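Local coordinates for protein AvrRxo1-ORF2 (Xanthomonas oryzae pv. oryzicola, PDB 4Z8T) that binds the type III effector AvrRxo1-ORF1, which carries a polynucleotide kinase domain, and probably serves as its chaperone, at residues B[27-32]-B[71-76]; B[48-53]-B[87-92]. All blocks are in the same frame, centred on the assembly; numbering follows the deposited sequence.

Contact 1 of 2, residues B[27-32]-B[71-76]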
loop_
_atom_site.group_PDB
_atom_site.type_symbol
_atom_site.label_atom_id
_atom_site.label_comp_id
_atom_site.label_asym_id
_atom_site.label_seq_id
_atom_site.Cartn_x
_atom_site.Cartn_y
_atom_site.Cartn_z
ATOM N N ASP B 27 1.049 -2.672 -13.235
ATOM C CA ASP B 27 2.301 -1.982 -12.962
ATOM C C ASP B 27 3.073 -1.723 -14.253
ATOM O O ASP B 27 3.639 -0.641 -14.434
ATOM C CB ASP B 27 3.197 -2.792 -12.012
ATOM C CG ASP B 27 2.707 -2.788 -10.570
ATOM O OD1 ASP B 27 1.901 -1.910 -10.193
ATOM O OD2 ASP B 27 3.153 -3.673 -9.802
ATOM N N LEU B 28 3.091 -2.715 -15.141
ATOM C CA LEU B 28 3.851 -2.600 -16.389
ATOM C C LEU B 28 3.132 -1.686 -17.367
ATOM O O LEU B 28 3.758 -0.819 -17.974
ATOM C CB LEU B 28 4.111 -3.975 -17.012
ATOM C CG LEU B 28 4.851 -3.972 -18.358
ATOM C CD1 LEU B 28 6.180 -3.256 -18.245
ATOM C CD2 LEU B 28 5.059 -5.397 -18.868
ATOM N N GLU B 29 1.818 -1.847 -17.487
ATOM C CA GLU B 29 1.028 -0.986 -18.374
ATOM C C GLU B 29 1.179 0.486 -18.004
ATOM O O GLU B 29 1.447 1.328 -18.869
ATOM C CB GLU B 29 -0.446 -1.371 -18.329
ATOM C CG GLU B 29 -0.760 -2.734 -18.899
ATOM C CD GLU B 29 -2.144 -3.190 -18.512
ATOM O OE1 GLU B 29 -2.774 -2.524 -17.650
ATOM O OE2 GLU B 29 -2.602 -4.217 -19.051
ATOM N N LEU B 30 1.016 0.804 -16.722
ATOM C CA LEU B 30 1.156 2.195 -16.289
ATOM C C LEU B 30 2.568 2.727 -16.482
ATOM O O LEU B 30 2.758 3.877 -16.867
ATOM C CB LEU B 30 0.725 2.353 -14.826
ATOM C CG LEU B 30 -0.752 2.076 -14.574
ATOM C CD1 LEU B 30 -0.991 2.065 -13.074
ATOM C CD2 LEU B 30 -1.590 3.147 -15.249
ATOM N N ALA B 31 3.560 1.882 -16.213
ATOM C CA ALA B 31 4.946 2.284 -16.345
ATOM C C ALA B 31 5.277 2.618 -17.797
ATOM O O ALA B 31 6.043 3.545 -18.051
ATOM C CB ALA B 31 5.862 1.198 -15.826
ATOM N N LEU B 32 4.699 1.865 -18.732
ATOM C CA LEU B 32 4.936 2.096 -20.160
ATOM C C LEU B 32 4.340 3.413 -20.639
ATOM O O LEU B 32 4.932 4.091 -21.475
ATOM C CB LEU B 32 4.372 0.955 -20.998
ATOM C CG LEU B 32 5.144 -0.365 -20.945
ATOM C CD1 LEU B 32 4.362 -1.456 -21.643
ATOM C CD2 LEU B 32 6.501 -0.197 -21.581
ATOM N N GLU B 71 12.761 -6.504 -19.106
ATOM C CA GLU B 71 11.874 -5.453 -19.595
ATOM C C GLU B 71 11.072 -4.912 -18.420
ATOM O O GLU B 71 10.987 -3.699 -18.213
ATOM C CB GLU B 71 10.937 -5.971 -20.693
ATOM C CG GLU B 71 9.571 -5.279 -20.700
ATOM C CD GLU B 71 9.024 -5.039 -22.089
ATOM O OE1 GLU B 71 9.790 -5.191 -23.069
ATOM O OE2 GLU B 71 7.828 -4.682 -22.198
ATOM N N ARG B 72 10.501 -5.821 -17.638
ATOM C CA ARG B 72 9.699 -5.423 -16.487
ATOM C C ARG B 72 10.536 -4.679 -15.449
ATOM O O ARG B 72 10.112 -3.654 -14.925
ATOM C CB ARG B 72 9.016 -6.642 -15.867
ATOM C CG ARG B 72 8.310 -6.348 -14.569
ATOM C CD ARG B 72 7.542 -7.557 -14.071
ATOM N NE ARG B 72 6.420 -7.855 -14.950
ATOM C CZ ARG B 72 5.270 -7.183 -14.932
ATOM N NH1 ARG B 72 4.305 -7.520 -15.771
ATOM N NH2 ARG B 72 5.088 -6.176 -14.074
HETATM N N MSE B 73 11.732 -5.179 -15.158
HETATM C CA MSE B 73 12.607 -4.477 -14.221
HETATM C C MSE B 73 12.912 -3.061 -14.706
HETATM O O MSE B 73 12.826 -2.096 -13.957
HETATM C CB MSE B 73 13.906 -5.261 -13.998
HETATM C CG MSE B 73 14.854 -4.575 -13.053
HETATM SE SE MSE B 73 16.514 -5.594 -12.929
HETATM C CE MSE B 73 15.748 -7.239 -12.312
ATOM N N TYR B 74 13.234 -2.942 -15.988
ATOM C CA TYR B 74 13.583 -1.663 -16.580
ATOM C C TYR B 74 12.461 -0.639 -16.402
ATOM O O TYR B 74 12.693 0.487 -15.961
ATOM C CB TYR B 74 13.869 -1.894 -18.066
ATOM C CG TYR B 74 14.215 -0.665 -18.884
ATOM C CD1 TYR B 74 15.368 0.060 -18.636
ATOM C CD2 TYR B 74 13.394 -0.258 -19.926
ATOM C CE1 TYR B 74 15.693 1.169 -19.400
ATOM C CE2 TYR B 74 13.711 0.844 -20.694
ATOM C CZ TYR B 74 14.856 1.552 -20.425
ATOM O OH TYR B 74 15.175 2.652 -21.185
ATOM N N TYR B 75 11.242 -1.050 -16.724
ATOM C CA TYR B 75 10.114 -0.126 -16.720
ATOM C C TYR B 75 9.481 0.067 -15.350
ATOM O O TYR B 75 9.123 1.183 -14.998
ATOM C CB TYR B 75 9.040 -0.575 -17.701
ATOM C CG TYR B 75 9.398 -0.276 -19.141
ATOM C CD1 TYR B 75 9.638 1.028 -19.553
ATOM C CD2 TYR B 75 9.488 -1.292 -20.078
ATOM C CE1 TYR B 75 9.964 1.312 -20.872
ATOM C CE2 TYR B 75 9.814 -1.019 -21.406
ATOM C CZ TYR B 75 10.050 0.287 -21.785
ATOM O OH TYR B 75 10.378 0.583 -23.090
ATOM N N VAL B 76 9.330 -1.021 -14.598
ATOM C CA VAL B 76 8.579 -0.961 -13.341
ATOM C C VAL B 76 9.458 -0.602 -12.155
ATOM O O VAL B 76 9.080 0.221 -11.319
ATOM C CB VAL B 76 7.850 -2.276 -13.068
ATOM C CG1 VAL B 76 7.089 -2.202 -11.755
ATOM C CG2 VAL B 76 6.890 -2.574 -14.194
#
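Two helices of this all-helical protein cross here with one knob-into-hole fit: segment 27-32 of the long helix 6-38 meets segment 71-76 of helix 63-77 at 57°, with the local axes 9.1 Å apart. Leu28 is the knob. Its branched side chain drops into the hollow framed by Glu71, Arg72, Tyr75 and Val76, where Leu28 CD1 lies 4.0 Å from Tyr75 CB and 4.2 Å from Val76 CG2. Alongside it, Ala31 is small enough to let the backbones close in, its CA 5.7 Å from that of Tyr75 and its CB 3.4 Å from Tyr75 O. Val76 is a compact, beta-branched filler, wedging CG2 to 3.8 Å from Asp27 O. Arg72 lays its flat guanidinium against Leu28 while NH2 hydrogen-bonds the His24 carbonyl; Asp27, at the same margin, turns its carboxylate to Arg19 of the second subunit. Tyr75 offers a broad ring whose hydroxyl is bound by Phe43 N, and onto its face Leu32 presses a methyl in a CH-pi contact, CD2 standing 3.4 Å from the centroid of the Tyr75 ring and 12° off its normal.

Contact 2 of 2, residues B[48-53]-B[87-92]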
loop_
_atom_site.group_PDB
_atom_site.type_symbol
_atom_site.label_atom_id
_atom_site.label_comp_id
_atom_site.label_asym_id
_atom_site.label_seq_id
_atom_site.Cartn_x
_atom_site.Cartn_y
_atom_site.Cartn_z
ATOM N N LEU B 48 20.724 -4.401 -24.943
ATOM C CA LEU B 48 21.076 -4.612 -23.545
ATOM C C LEU B 48 22.150 -5.690 -23.447
ATOM O O LEU B 48 23.181 -5.488 -22.805
ATOM C CB LEU B 48 19.848 -5.012 -22.716
ATOM C CG LEU B 48 20.110 -5.166 -21.213
ATOM C CD1 LEU B 48 20.652 -3.874 -20.632
ATOM C CD2 LEU B 48 18.856 -5.596 -20.474
ATOM N N GLU B 49 21.914 -6.818 -24.111
ATOM C CA GLU B 49 22.820 -7.966 -24.048
ATOM C C GLU B 49 24.195 -7.718 -24.677
ATOM O O GLU B 49 25.064 -8.589 -24.637
ATOM C CB GLU B 49 22.150 -9.206 -24.656
ATOM C CG GLU B 49 21.118 -9.840 -23.731
ATOM C CD GLU B 49 20.251 -10.878 -24.414
ATOM O OE1 GLU B 49 20.269 -10.950 -25.661
ATOM O OE2 GLU B 49 19.539 -11.619 -23.701
ATOM N N LYS B 50 24.388 -6.534 -25.248
ATOM C CA LYS B 50 25.691 -6.141 -25.777
ATOM C C LYS B 50 26.586 -5.575 -24.688
ATOM O O LYS B 50 27.802 -5.762 -24.707
ATOM C CB LYS B 50 25.531 -5.077 -26.863
ATOM C CG LYS B 50 25.316 -5.623 -28.255
ATOM C CD LYS B 50 25.878 -4.671 -29.307
ATOM C CE LYS B 50 24.777 -4.129 -30.196
ATOM N NZ LYS B 50 23.663 -5.112 -30.301
ATOM N N ILE B 51 25.967 -4.880 -23.740
ATOM C CA ILE B 51 26.693 -4.076 -22.763
ATOM C C ILE B 51 26.739 -4.767 -21.389
ATOM O O ILE B 51 27.509 -4.382 -20.505
ATOM C CB ILE B 51 26.087 -2.644 -22.709
ATOM C CG1 ILE B 51 26.326 -1.927 -24.044
ATOM C CG2 ILE B 51 26.651 -1.822 -21.564
ATOM C CD1 ILE B 51 27.124 -0.622 -23.926
ATOM N N CYS B 52 25.940 -5.818 -21.227
ATOM C CA CYS B 52 25.995 -6.619 -20.005
ATOM C C CYS B 52 25.454 -8.028 -20.202
ATOM O O CYS B 52 24.819 -8.335 -21.214
ATOM C CB CYS B 52 25.242 -5.934 -18.860
ATOM S SG CYS B 52 23.466 -5.761 -19.147
ATOM N N ASP B 53 25.707 -8.874 -19.209
ATOM C CA ASP B 53 25.285 -10.265 -19.237
ATOM C C ASP B 53 23.958 -10.448 -18.514
ATOM O O ASP B 53 23.857 -10.175 -17.317
ATOM C CB ASP B 53 26.348 -11.136 -18.570
ATOM C CG ASP B 53 25.986 -12.605 -18.573
ATOM O OD1 ASP B 53 25.220 -13.032 -19.460
ATOM O OD2 ASP B 53 26.488 -13.335 -17.695
ATOM N N PHE B 87 20.775 1.392 -17.384
ATOM C CA PHE B 87 20.220 0.159 -16.845
ATOM C C PHE B 87 21.279 -0.932 -16.813
ATOM O O PHE B 87 21.296 -1.760 -15.905
ATOM C CB PHE B 87 19.024 -0.282 -17.689
ATOM C CG PHE B 87 18.273 -1.455 -17.123
ATOM C CD1 PHE B 87 17.718 -1.394 -15.855
ATOM C CD2 PHE B 87 18.104 -2.606 -17.865
ATOM C CE1 PHE B 87 17.023 -2.467 -15.344
ATOM C CE2 PHE B 87 17.408 -3.683 -17.362
ATOM C CZ PHE B 87 16.864 -3.613 -16.094
ATOM N N ALA B 88 22.163 -0.925 -17.807
ATOM C CA ALA B 88 23.281 -1.864 -17.854
ATOM C C ALA B 88 24.111 -1.863 -16.571
ATOM O O ALA B 88 24.476 -2.924 -16.062
ATOM C CB ALA B 88 24.165 -1.556 -19.044
ATOM N N HIS B 89 24.424 -0.674 -16.066
ATOM C CA HIS B 89 25.183 -0.548 -14.826
ATOM C C HIS B 89 24.447 -1.198 -13.660
ATOM O O HIS B 89 25.064 -1.837 -12.805
ATOM C CB HIS B 89 25.454 0.922 -14.513
ATOM C CG HIS B 89 26.372 1.590 -15.487
ATOM N ND1 HIS B 89 27.008 0.905 -16.504
ATOM C CD2 HIS B 89 26.761 2.881 -15.603
ATOM C CE1 HIS B 89 27.749 1.749 -17.202
ATOM N NE2 HIS B 89 27.618 2.953 -16.675
ATOM N N ILE B 90 23.129 -1.011 -13.624
ATOM C CA ILE B 90 22.284 -1.629 -12.608
ATOM C C ILE B 90 22.392 -3.147 -12.679
ATOM O O ILE B 90 22.658 -3.807 -11.672
ATOM C CB ILE B 90 20.808 -1.240 -12.809
ATOM C CG1 ILE B 90 20.625 0.275 -12.691
ATOM C CG2 ILE B 90 19.906 -2.003 -11.834
ATOM C CD1 ILE B 90 20.848 0.817 -11.303
ATOM N N VAL B 91 22.185 -3.696 -13.875
ATOM C CA VAL B 91 22.199 -5.142 -14.078
ATOM C C VAL B 91 23.537 -5.756 -13.662
ATOM O O VAL B 91 23.578 -6.822 -13.033
ATOM C CB VAL B 91 21.865 -5.496 -15.542
ATOM C CG1 VAL B 91 22.021 -6.985 -15.789
ATOM C CG2 VAL B 91 20.445 -5.061 -15.868
ATOM N N GLU B 92 24.623 -5.064 -14.001
ATOM C CA GLU B 92 25.969 -5.501 -13.627
ATOM C C GLU B 92 26.155 -5.513 -12.115
ATOM O O GLU B 92 26.787 -6.422 -11.573
ATOM C CB GLU B 92 27.025 -4.602 -14.275
ATOM C CG GLU B 92 27.143 -4.760 -15.784
ATOM C CD GLU B 92 27.842 -3.578 -16.432
ATOM O OE1 GLU B 92 28.104 -2.576 -15.730
ATOM O OE2 GLU B 92 28.125 -3.649 -17.646
#
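Apolar packing between the C-terminal end of the short helix 45-51, with the loop that leaves it, and helix 84-94 makes this contact, toward one side of the helical domain. Ala88 is the small residue of the interface: a lone methyl permits close approach, so Ile51 CG2 reaches 3.5 Å from Ala88 CB and the CA atoms of Cys52 and Ala88 stand 5.9 Å apart. Cys52, small and weakly polar, directs its sulfur inward, SG lying 3.9 Å from Val91 CG1. Deeper in, Leu48 brings CD2 to the edge of the Phe87 ring, 3.9 Å from CE2 of Phe87. The outer margin is more polar. Glu92 spreads its aliphatic part over Cys52, CG 3.8 Å from Cys52 CB, yet its OE2 sits 3.0 Å from Ile51 O; both are acceptors, so this is proximity without a bond. The whole is a helix end and its following loop packed on another helix in an all-helical fold, with Leu48, Phe87 and Val91 set against Tyr70 of helix 63-77.

Both contacts lean on helix 63-77, though differently: it supplies one partner of contact 1, whereas in contact 2 it underlies the inner side chains. The segments alternate along the chain, so the pairings cross in sequence, and although their centres are about 17 Å apart they touch where Tyr74 CD1 lies 3.6 Å from Phe87 CG and Met73 SE (selenomethionine) 3.7 Å from Phe87 CZ. Each is partly buried and reaches AvrRxo1-ORF1. Contact 1, its centre about 7 Å from the chain centre, also meets the second subunit; contact 2, centred about 15 Å from it, has exposed residues at its margin. Contact 1 uses the Tyr75 face and Arg72 guanidinium; contact 2, aliphatic groups, the Cys52 sulfur and the Phe87 edge.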